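Local coordinates for inactive dihydroorotase-like domain (Chaetomium thermophilum, PDB 5NNL), which is of unassigned function but, as an inactive member of the dihydroorotase-like family, adopts an alpha/beta-barrel fold extended by additional antiparallel strands, at residues Ile128-Arg133 against Arg149-Ser154; Asp26-Thr31 against Gly69-Phe74; Tyr182-Ser187 against Glu204-His209; Ala280-Glu285 against Gln311-Gln316. All coordinates share one frame; numbering follows the deposited sequence.

Contact 1 (Ile128-Arg133 against Arg149-Ser154)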
# COMPACT_ATOMS: atom_id res chain seq x y z
N ILE A 128 -3.71 -1.08 -13.21
CA ILE A 128 -2.36 -0.56 -13.40
C ILE A 128 -2.10 0.50 -12.34
O ILE A 128 -2.94 1.37 -12.10
CB ILE A 128 -2.16 0.03 -14.82
CG1 ILE A 128 -2.31 -1.06 -15.87
CG2 ILE A 128 -0.78 0.70 -14.93
CD1 ILE A 128 -2.22 -0.57 -17.31
N ILE A 129 -0.92 0.44 -11.73
CA ILE A 129 -0.55 1.32 -10.63
C ILE A 129 0.82 1.91 -10.94
O ILE A 129 1.70 1.22 -11.46
CB ILE A 129 -0.55 0.57 -9.28
CG1 ILE A 129 0.13 1.41 -8.19
CG2 ILE A 129 0.14 -0.78 -9.41
CD1 ILE A 129 -0.01 0.82 -6.79
N THR A 130 0.99 3.20 -10.63
CA THR A 130 2.23 3.90 -10.90
C THR A 130 2.57 4.84 -9.75
O THR A 130 1.68 5.31 -9.04
CB THR A 130 2.16 4.71 -12.20
OG1 THR A 130 3.38 5.44 -12.38
CG2 THR A 130 0.98 5.69 -12.17
N ASP A 131 3.86 5.10 -9.58
CA ASP A 131 4.34 6.13 -8.67
C ASP A 131 4.92 7.33 -9.42
O ASP A 131 5.71 8.09 -8.86
CB ASP A 131 5.38 5.56 -7.70
CG ASP A 131 6.62 5.04 -8.41
OD1 ASP A 131 6.63 5.00 -9.66
OD2 ASP A 131 7.59 4.67 -7.71
N ALA A 132 4.52 7.51 -10.68
CA ALA A 132 5.05 8.60 -11.50
C ALA A 132 4.75 9.95 -10.86
O ALA A 132 3.74 10.12 -10.16
CB ALA A 132 4.45 8.54 -12.90
N ARG A 133 5.63 10.91 -11.12
CA ARG A 133 5.47 12.28 -10.65
C ARG A 133 5.56 13.24 -11.83
O ARG A 133 6.04 12.89 -12.91
CB ARG A 133 6.54 12.69 -9.63
CG ARG A 133 6.83 11.66 -8.55
CD ARG A 133 5.61 11.35 -7.72
NE ARG A 133 5.91 10.37 -6.68
CZ ARG A 133 5.03 9.54 -6.13
NH1 ARG A 133 5.43 8.70 -5.20
NH2 ARG A 133 3.76 9.54 -6.52
N ARG A 149 -8.93 3.70 -20.17
CA ARG A 149 -8.85 2.70 -19.12
C ARG A 149 -8.44 3.38 -17.81
O ARG A 149 -8.20 4.59 -17.77
CB ARG A 149 -7.87 1.57 -19.50
CG ARG A 149 -6.41 1.99 -19.68
CD ARG A 149 -5.49 0.91 -19.16
NE ARG A 149 -5.74 0.66 -17.74
CZ ARG A 149 -5.66 -0.53 -17.15
NH1 ARG A 149 -5.33 -1.61 -17.84
NH2 ARG A 149 -5.91 -0.63 -15.85
N ARG A 150 -8.36 2.59 -16.75
CA ARG A 150 -8.12 3.11 -15.41
C ARG A 150 -6.63 3.20 -15.12
O ARG A 150 -5.83 2.43 -15.65
CB ARG A 150 -8.79 2.21 -14.36
CG ARG A 150 -10.28 1.97 -14.60
CD ARG A 150 -10.87 1.04 -13.54
NE ARG A 150 -10.88 1.65 -12.21
CZ ARG A 150 -11.95 1.81 -11.44
NH1 ARG A 150 -13.15 1.40 -11.83
NH2 ARG A 150 -11.82 2.39 -10.25
N ILE A 151 -6.27 4.15 -14.26
CA ILE A 151 -4.91 4.29 -13.76
C ILE A 151 -4.98 4.69 -12.29
O ILE A 151 -5.80 5.52 -11.90
CB ILE A 151 -4.10 5.33 -14.57
CG1 ILE A 151 -2.65 5.40 -14.08
CG2 ILE A 151 -4.75 6.70 -14.48
CD1 ILE A 151 -1.83 4.18 -14.40
N HIS A 152 -4.10 4.10 -11.48
CA HIS A 152 -4.01 4.40 -10.06
C HIS A 152 -2.62 4.94 -9.74
O HIS A 152 -1.62 4.32 -10.12
CB HIS A 152 -4.30 3.17 -9.20
CG HIS A 152 -4.28 3.45 -7.73
ND1 HIS A 152 -5.37 3.98 -7.06
CD2 HIS A 152 -3.31 3.29 -6.80
CE1 HIS A 152 -5.07 4.13 -5.78
NE2 HIS A 152 -3.83 3.71 -5.60
N VAL A 153 -2.58 6.07 -9.05
CA VAL A 153 -1.33 6.74 -8.71
C VAL A 153 -1.07 6.55 -7.22
O VAL A 153 -1.93 6.86 -6.39
CB VAL A 153 -1.38 8.24 -9.06
CG1 VAL A 153 -0.04 8.90 -8.77
CG2 VAL A 153 -1.77 8.43 -10.52
N SER A 154 0.12 6.06 -6.89
CA SER A 154 0.43 5.64 -5.54
C SER A 154 1.41 6.59 -4.87
O SER A 154 2.22 7.25 -5.52
CB SER A 154 1.02 4.22 -5.54
OG SER A 154 1.06 3.69 -4.23
O HOH W 1 -5.82 0.95 -12.82
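Ile128 and Arg149 meet with their side chains at about a right angle, at the start of a short parallel strand pair. With its outer chain extended (chi2 176°), Ile128 lays CD1 over one face of the Arg149 guanidinium, off centre, 3.3 Å from NH1. The guanidinium is held by its edge: NE donates 2.7 Å to the O of Arg150, and NH2 bonds Lys126 O. Ile128 N and Arg149 NH2, both donors, share a water, which accepts soundly from the backbone N and weakly from the arginine.

The tight part follows, where three backbone bonds alternate between the strands: His152 N to Ile128 O, Thr130 N to His152 O and Ser154 N to Thr130 O (2.8 Å). On one side of the strands, Ile151 CD1 lies 3.7 Å from Ile128 CG2 and also touches Thr130 CG2. On the other, Ile129 CD1 approaches the edge of the His152 ring, whose two nitrogens are taken by Thr176 and Asp178.

Packing is sparser past the strand ends, beside partly exposed Asp131 and Arg133. Here Arg133 folds back, and its NH2 gives an in-plane bond of 2.9 Å to Ser154 O, while Asp131 O sits over the guanidinium centre.

Helix 134-146, which links the two strands, covers Thr130, Ile151 and Val153, and strands 98-100 and 175-180 continue the parallel pairing on either side.

Contact 2 (Asp26-Thr31 against Gly69-Phe74)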
# COMPACT_ATOMS: atom_id res chain seq x y z
N ASP A 26 10.25 -13.21 4.99
CA ASP A 26 9.72 -11.85 5.00
C ASP A 26 8.23 -11.81 4.67
O ASP A 26 7.44 -11.19 5.39
CB ASP A 26 10.51 -10.98 4.01
CG ASP A 26 11.89 -10.62 4.52
OD1 ASP A 26 12.30 -11.14 5.58
OD2 ASP A 26 12.57 -9.80 3.86
N LEU A 27 7.83 -12.43 3.56
CA LEU A 27 6.43 -12.37 3.15
C LEU A 27 5.52 -12.88 4.26
O LEU A 27 4.54 -12.22 4.64
CB LEU A 27 6.21 -13.16 1.86
CG LEU A 27 4.76 -13.21 1.37
CD1 LEU A 27 4.15 -11.82 1.25
CD2 LEU A 27 4.67 -13.94 0.04
N GLN A 28 5.83 -14.07 4.80
CA GLN A 28 5.03 -14.61 5.90
C GLN A 28 4.92 -13.61 7.05
O GLN A 28 3.82 -13.30 7.52
CB GLN A 28 5.64 -15.91 6.42
CG GLN A 28 5.08 -16.34 7.79
CD GLN A 28 5.52 -17.73 8.21
OE1 GLN A 28 6.34 -17.88 9.11
NE2 GLN A 28 4.97 -18.75 7.56
N ARG A 29 6.06 -13.11 7.52
CA ARG A 29 6.05 -12.23 8.69
C ARG A 29 5.25 -10.96 8.42
O ARG A 29 4.57 -10.45 9.32
CB ARG A 29 7.47 -11.89 9.12
CG ARG A 29 7.52 -10.91 10.27
CD ARG A 29 8.70 -11.16 11.19
NE ARG A 29 8.98 -10.01 12.04
CZ ARG A 29 10.12 -9.82 12.70
NH1 ARG A 29 11.10 -10.71 12.62
NH2 ARG A 29 10.28 -8.74 13.45
N VAL A 30 5.31 -10.44 7.19
CA VAL A 30 4.52 -9.26 6.86
C VAL A 30 3.03 -9.57 6.97
O VAL A 30 2.24 -8.73 7.43
CB VAL A 30 4.89 -8.74 5.46
CG1 VAL A 30 3.89 -7.68 4.98
CG2 VAL A 30 6.28 -8.16 5.48
N THR A 31 2.62 -10.77 6.56
CA THR A 31 1.21 -11.14 6.70
C THR A 31 0.83 -11.31 8.16
O THR A 31 -0.34 -11.12 8.51
CB THR A 31 0.91 -12.43 5.92
OG1 THR A 31 1.66 -13.52 6.47
CG2 THR A 31 1.26 -12.25 4.45
N GLY A 69 3.00 -20.82 4.16
CA GLY A 69 1.80 -20.39 4.86
C GLY A 69 1.77 -18.91 5.17
O GLY A 69 2.76 -18.35 5.66
N VAL A 70 0.65 -18.25 4.90
CA VAL A 70 0.47 -16.84 5.19
C VAL A 70 -0.74 -16.68 6.11
O VAL A 70 -1.60 -17.55 6.21
CB VAL A 70 0.29 -15.98 3.92
CG1 VAL A 70 1.63 -15.81 3.23
CG2 VAL A 70 -0.73 -16.61 2.98
N TYR A 71 -0.78 -15.53 6.79
CA TYR A 71 -1.78 -15.28 7.82
C TYR A 71 -2.80 -14.23 7.42
O TYR A 71 -3.67 -13.89 8.23
CB TYR A 71 -1.07 -14.87 9.12
CG TYR A 71 -0.24 -16.00 9.67
CD1 TYR A 71 -0.82 -17.04 10.38
CD2 TYR A 71 1.13 -16.04 9.44
CE1 TYR A 71 -0.07 -18.09 10.87
CE2 TYR A 71 1.90 -17.08 9.94
CZ TYR A 71 1.29 -18.10 10.65
OH TYR A 71 2.05 -19.14 11.14
N CYS A 72 -2.72 -13.71 6.20
CA CYS A 72 -3.79 -12.95 5.58
C CYS A 72 -3.80 -13.31 4.10
O CYS A 72 -2.89 -13.97 3.60
CB CYS A 72 -3.61 -11.44 5.80
SG CYS A 72 -2.17 -10.71 4.98
N ASP A 73 -4.86 -12.91 3.41
CA ASP A 73 -4.90 -13.09 1.96
C ASP A 73 -4.06 -12.01 1.28
O ASP A 73 -3.79 -10.95 1.84
CB ASP A 73 -6.34 -13.05 1.45
CG ASP A 73 -7.18 -14.20 1.98
OD1 ASP A 73 -6.59 -15.21 2.42
OD2 ASP A 73 -8.42 -14.09 1.95
N PHE A 74 -3.62 -12.31 0.06
CA PHE A 74 -2.72 -11.39 -0.62
C PHE A 74 -2.81 -11.57 -2.12
O PHE A 74 -3.26 -12.60 -2.63
CB PHE A 74 -1.28 -11.57 -0.13
CG PHE A 74 -0.62 -12.82 -0.64
CD1 PHE A 74 -0.78 -14.03 0.02
CD2 PHE A 74 0.18 -12.78 -1.77
CE1 PHE A 74 -0.17 -15.17 -0.45
CE2 PHE A 74 0.80 -13.92 -2.24
CZ PHE A 74 0.62 -15.12 -1.58
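Gln28 NE2 gives the shortest sound polar bond between the segments, 2.9 Å to the carbonyl O of Gly69 and nearly straight at 168°. The acceptor lies in the plane of the glutamine amide, whereas the donor is tilted somewhat from the carbonyl plane. The side chain reaches it because CG is anti to the backbone N (chi1 165°) and the chain stays extended beyond. On the way, Gln28 CG passes the edge of the Tyr71 ring, 3.9 Å from CE2. Gly69 itself has a positive phi, a conformation suited to glycine.

One helical turn on, Thr31 OG1 accepts from Tyr71 N at 3.2 Å. Its modelled separation from Gln28 O is too short to be taken literally, although a hydroxyl turned back toward a preceding helix carbonyl is plausible there. Thr31 also makes the main apolar contact: CG2 lies 3.8 Å from Val70 CG1, the two side chains crossing at about a right angle, and CB rests 3.7 Å from Cys72 SG. The hydroxyl thus ties down the backbone of the incoming loop while the methyl packs against Val70 and Cys72. One residue before Gln28, Leu27 only grazes Val70 CG1 and the Phe74 ring, CD2 standing 4.5 Å from CE2.

Strand 39-44 backs this part through Ile42 and Ile44, and Phe326 meets the Tyr71 ring edge-to-face. A helix packed over parallel strands, its side chains holding the loop that enters strand 73-79, the neighbour of strand 39-44, is the arrangement expected in the outer layer of an alpha/beta barrel.

Contact 3 (Tyr182-Ser187 against Glu204-His209)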
# COMPACT_ATOMS: atom_id res chain seq x y z
N TYR A 182 1.98 7.70 6.60
CA TYR A 182 3.03 8.52 7.20
C TYR A 182 3.11 9.90 6.56
O TYR A 182 3.47 10.87 7.23
CB TYR A 182 4.39 7.83 7.08
CG TYR A 182 4.75 6.87 8.20
CD1 TYR A 182 3.82 6.48 9.15
CD2 TYR A 182 6.04 6.36 8.30
CE1 TYR A 182 4.17 5.61 10.17
CE2 TYR A 182 6.40 5.49 9.31
CZ TYR A 182 5.46 5.12 10.24
OH TYR A 182 5.83 4.25 11.24
N SER A 183 2.81 10.00 5.26
CA SER A 183 2.89 11.29 4.58
C SER A 183 2.01 12.34 5.23
O SER A 183 2.32 13.54 5.16
CB SER A 183 2.50 11.13 3.11
OG SER A 183 3.43 10.34 2.40
N LEU A 184 0.90 11.94 5.85
CA LEU A 184 -0.01 12.90 6.46
C LEU A 184 0.45 13.37 7.84
O LEU A 184 -0.07 14.38 8.33
CB LEU A 184 -1.42 12.30 6.58
CG LEU A 184 -2.19 12.04 5.28
CD1 LEU A 184 -3.61 11.59 5.60
CD2 LEU A 184 -2.23 13.27 4.38
N PHE A 185 1.40 12.67 8.46
CA PHE A 185 1.80 12.97 9.83
C PHE A 185 3.30 13.19 9.98
O PHE A 185 3.76 13.41 11.11
CB PHE A 185 1.35 11.84 10.76
CG PHE A 185 -0.11 11.55 10.67
CD1 PHE A 185 -1.02 12.30 11.39
CD2 PHE A 185 -0.59 10.53 9.86
CE1 PHE A 185 -2.37 12.05 11.31
CE2 PHE A 185 -1.94 10.26 9.78
CZ PHE A 185 -2.83 11.03 10.50
N LEU A 186 4.07 13.14 8.89
CA LEU A 186 5.49 13.46 8.89
C LEU A 186 5.80 14.32 7.68
O LEU A 186 5.31 14.05 6.58
CB LEU A 186 6.37 12.20 8.85
CG LEU A 186 6.24 11.21 10.01
CD1 LEU A 186 6.93 9.91 9.65
CD2 LEU A 186 6.84 11.79 11.28
N SER A 187 6.63 15.35 7.88
CA SER A 187 7.00 16.28 6.82
C SER A 187 8.48 16.60 6.94
O SER A 187 9.18 16.13 7.84
CB SER A 187 6.15 17.56 6.88
OG SER A 187 6.59 18.41 7.92
N GLU A 204 -0.07 19.99 3.77
CA GLU A 204 -1.33 20.72 3.92
C GLU A 204 -2.19 20.57 2.68
O GLU A 204 -3.42 20.43 2.78
CB GLU A 204 -1.03 22.19 4.20
CG GLU A 204 -2.26 23.04 4.51
CD GLU A 204 -1.93 24.51 4.65
OE1 GLU A 204 -0.87 24.84 5.22
OE2 GLU A 204 -2.73 25.35 4.17
N ALA A 205 -1.58 20.59 1.50
CA ALA A 205 -2.33 20.37 0.27
C ALA A 205 -2.97 18.99 0.27
O ALA A 205 -4.08 18.82 -0.25
CB ALA A 205 -1.42 20.54 -0.94
N LEU A 206 -2.31 17.99 0.86
CA LEU A 206 -2.88 16.65 0.94
C LEU A 206 -4.11 16.63 1.85
O LEU A 206 -5.15 16.06 1.49
CB LEU A 206 -1.83 15.66 1.44
CG LEU A 206 -0.60 15.44 0.55
CD1 LEU A 206 0.35 14.47 1.21
CD2 LEU A 206 -1.00 14.93 -0.83
N TRP A 207 -4.01 17.25 3.02
CA TRP A 207 -5.15 17.31 3.93
C TRP A 207 -6.32 18.05 3.31
O TRP A 207 -7.48 17.73 3.59
CB TRP A 207 -4.74 17.97 5.24
CG TRP A 207 -4.04 17.02 6.17
CD1 TRP A 207 -2.69 16.88 6.34
CD2 TRP A 207 -4.66 16.06 7.03
NE1 TRP A 207 -2.44 15.89 7.26
CE2 TRP A 207 -3.63 15.37 7.70
CE3 TRP A 207 -5.99 15.72 7.30
CZ2 TRP A 207 -3.89 14.36 8.63
CZ3 TRP A 207 -6.25 14.72 8.22
CH2 TRP A 207 -5.20 14.05 8.87
N GLU A 208 -6.05 19.03 2.45
CA GLU A 208 -7.11 19.79 1.80
C GLU A 208 -7.67 19.10 0.56
O GLU A 208 -8.61 19.64 -0.04
CB GLU A 208 -6.59 21.17 1.42
CG GLU A 208 -6.26 22.05 2.61
CD GLU A 208 -5.64 23.36 2.20
OE1 GLU A 208 -5.44 23.56 0.98
OE2 GLU A 208 -5.37 24.20 3.09
N HIS A 209 -7.12 17.95 0.16
CA HIS A 209 -7.63 17.21 -0.98
C HIS A 209 -8.10 15.81 -0.60
O HIS A 209 -8.16 14.92 -1.46
CB HIS A 209 -6.57 17.12 -2.08
CG HIS A 209 -6.37 18.41 -2.82
ND1 HIS A 209 -5.62 19.45 -2.31
CD2 HIS A 209 -6.84 18.84 -4.01
CE1 HIS A 209 -5.62 20.45 -3.16
NE2 HIS A 209 -6.36 20.11 -4.21
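Leu184 packs against Trp207 with CB and both methyls. CB, nearest the backbone, lies 3.8 Å from Trp207 NE1 and equally close to CZ2. Beyond the branch at CG, CD1 reaches Trp207 CZ2 at 4.1 Å. The other methyl, CD2, goes over the face of the indole: it stands 4.1 Å from the centroid of the five-membered ring, only 18° off the normal, in a CH-pi contact. From there CD2 also touches Leu206 CB at 3.8 Å, and so lies against two successive residues of the facing helix.

The backbone of the same leucine fixes the indole from its edge. Trp207 NE1 donates to Leu184 O over 3.0 Å, with the oxygen in the ring plane and the N-H on a carbonyl lone pair. A bond at the rim and a methyl over one face together would restrict the rotation of the ring. The far end of the indole points its edge at the face of Phe185 in an offset edge-to-face pair, the planes 83° apart and the centroids 5.8 Å apart. Trp207 further takes part in a cation-pi contact with Arg254, which Phe185 also touches.

Beside this cluster, Gln203 NE2 bonds Ser183 O, giving a second polar tie between helices 181-185 and 200-207. The connection between the two helices contains the disulfide Cys191-Cys194. Helix 181-185 follows directly on strand 175-180, so the pair belongs to an elaborated segment at the C-terminal end of a strand, a place where alpha/beta barrels commonly carry their longer insertions.

Contact 4 (Ala280-Glu285 against Gln311-Gln316)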
# COMPACT_ATOMS: atom_id res chain seq x y z
N ALA A 280 -13.91 -12.04 7.91
CA ALA A 280 -12.82 -11.14 8.28
C ALA A 280 -13.44 -9.91 8.93
O ALA A 280 -14.12 -9.12 8.26
CB ALA A 280 -11.97 -10.77 7.07
N THR A 281 -13.21 -9.74 10.23
CA THR A 281 -13.75 -8.62 10.98
C THR A 281 -12.68 -8.02 11.87
O THR A 281 -11.72 -8.69 12.27
CB THR A 281 -14.96 -9.04 11.84
OG1 THR A 281 -14.53 -9.89 12.90
CG2 THR A 281 -16.00 -9.77 10.99
N VAL A 282 -12.84 -6.73 12.17
CA VAL A 282 -11.93 -5.98 13.04
C VAL A 282 -12.76 -5.21 14.06
O VAL A 282 -13.63 -4.42 13.68
CB VAL A 282 -11.04 -5.01 12.24
CG1 VAL A 282 -10.07 -4.28 13.16
CG2 VAL A 282 -10.29 -5.74 11.15
N GLU A 283 -12.47 -5.43 15.34
CA GLU A 283 -13.09 -4.69 16.42
C GLU A 283 -12.05 -3.77 17.05
O GLU A 283 -10.97 -4.23 17.44
CB GLU A 283 -13.67 -5.62 17.48
CG GLU A 283 -14.42 -4.90 18.60
CD GLU A 283 -15.02 -5.85 19.62
OE1 GLU A 283 -14.43 -6.93 19.84
OE2 GLU A 283 -16.08 -5.51 20.20
N ILE A 284 -12.38 -2.49 17.15
CA ILE A 284 -11.42 -1.45 17.53
C ILE A 284 -11.98 -0.67 18.70
O ILE A 284 -13.12 -0.19 18.66
CB ILE A 284 -11.12 -0.51 16.34
CG1 ILE A 284 -10.33 -1.27 15.28
CG2 ILE A 284 -10.33 0.71 16.79
CD1 ILE A 284 -10.67 -0.87 13.90
N GLU A 285 -11.17 -0.53 19.75
CA GLU A 285 -11.46 0.38 20.86
C GLU A 285 -10.89 1.74 20.44
O GLU A 285 -9.71 2.03 20.62
CB GLU A 285 -10.86 -0.15 22.15
CG GLU A 285 -11.55 -1.43 22.64
CD GLU A 285 -10.69 -2.31 23.53
OE1 GLU A 285 -11.25 -2.94 24.45
OE2 GLU A 285 -9.46 -2.39 23.31
N GLN A 311 -8.88 -4.55 19.09
CA GLN A 311 -9.31 -5.45 20.15
C GLN A 311 -9.38 -6.89 19.67
O GLN A 311 -8.96 -7.81 20.39
CB GLN A 311 -10.67 -5.00 20.70
CG GLN A 311 -11.32 -5.97 21.68
CD GLN A 311 -12.63 -5.45 22.25
OE1 GLN A 311 -13.22 -4.50 21.72
NE2 GLN A 311 -13.09 -6.06 23.34
N ARG A 312 -9.88 -7.11 18.46
CA ARG A 312 -10.03 -8.47 17.95
C ARG A 312 -10.08 -8.44 16.44
O ARG A 312 -10.76 -7.60 15.85
CB ARG A 312 -11.30 -9.13 18.51
CG ARG A 312 -11.49 -10.57 18.07
CD ARG A 312 -12.87 -11.11 18.40
NE ARG A 312 -13.94 -10.26 17.88
CZ ARG A 312 -15.14 -10.68 17.51
NH1 ARG A 312 -15.47 -11.96 17.57
NH2 ARG A 312 -16.03 -9.80 17.05
N VAL A 313 -9.37 -9.38 15.82
CA VAL A 313 -9.44 -9.61 14.38
C VAL A 313 -9.79 -11.07 14.16
O VAL A 313 -9.12 -11.96 14.69
CB VAL A 313 -8.11 -9.27 13.68
CG1 VAL A 313 -8.16 -9.63 12.19
CG2 VAL A 313 -7.79 -7.79 13.86
N THR A 314 -10.85 -11.32 13.39
CA THR A 314 -11.20 -12.66 12.96
C THR A 314 -10.78 -12.85 11.51
O THR A 314 -10.78 -11.90 10.71
CB THR A 314 -12.70 -12.93 13.12
OG1 THR A 314 -13.46 -12.04 12.30
CG2 THR A 314 -13.12 -12.76 14.58
N PHE A 315 -10.40 -14.07 11.18
CA PHE A 315 -9.95 -14.39 9.83
C PHE A 315 -10.12 -15.88 9.62
O PHE A 315 -9.58 -16.67 10.40
CB PHE A 315 -8.49 -13.97 9.63
CG PHE A 315 -7.95 -14.29 8.27
CD1 PHE A 315 -8.38 -13.59 7.15
CD2 PHE A 315 -7.01 -15.28 8.10
CE1 PHE A 315 -7.89 -13.88 5.90
CE2 PHE A 315 -6.51 -15.58 6.85
CZ PHE A 315 -6.95 -14.88 5.75
N GLN A 316 -10.88 -16.26 8.60
CA GLN A 316 -11.03 -17.67 8.23
C GLN A 316 -11.50 -18.50 9.42
O GLN A 316 -10.96 -19.58 9.70
CB GLN A 316 -9.72 -18.22 7.66
CG GLN A 316 -9.43 -17.76 6.24
CD GLN A 316 -10.40 -18.36 5.24
OE1 GLN A 316 -10.73 -19.54 5.30
NE2 GLN A 316 -10.88 -17.53 4.31
O HOH W 2 -13.39 -9.03 15.17
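Glu283 and Gln311 lie with their flat ends stacked, the carboxylate and amide planes 14° apart, and Glu285 covers the opposite face of the same amide at 22°. The Gln311 CD is 3.4 Å from Glu283 OE1 and 3.6 Å from Glu285 OE1. Glu283 gets there with CG anti to the backbone N (chi1 -176°) and an extended chain. Arg312 bends at chi3, and its NE forms a long salt bridge of 3.9 Å to Glu283 OE1.

Strand 311-315 places two residues, Gln311 and Arg312, opposite Glu283, a classic beta bulge, and both N atoms donate to its O (Gln311 N at 2.7 Å). Glu283 N returns a 2.8 Å bond to Arg312 O.

At the other end Thr281 and Thr314 form a hydrogen-bonded pair, with Thr314 N donating to Thr281 O at 3.0 Å. Their side chains cross, the hydroxyls too close to trust; Thr314 OG1 also bonds Gly279 O, and a water lies between Thr281 OG1 and Arg312 O. On the reverse face, Val282 CG2 and Val313 CG2 touch more loosely.

One face is thus polar and partly exposed, the other apolar and buried. On the former, two carboxylates flank one amide, one over each face; the long bridge of Glu283 to Arg312 and a weak, long ion pair of Glu285 with Arg288 may offset only part of the charge, and the closeness of the acids could modestly raise their proton affinity.

How the contacts relate
From the N terminus, contact 2 comes first and closes the loop from helix 26-37, through strand 39-44, to the start of strand 73-79. Contact 1 then joins neighbouring parallel strands across helix 134-146. Contact 3 brings helix 200-207 back to helix 181-185, and contact 4 pairs strand 281-291 with strand 305-315. All four lie in series; none nests in or crosses another. Contacts 1 and 4, with centres about 31 Å apart, lie on opposite sides of the chain's centre. Only contacts 2 and 4 touch: the Phe315 ring packs on segment 69-74, its CZ 3.4 Å from Asp73 OD1, tying the barrel to the added antiparallel strands.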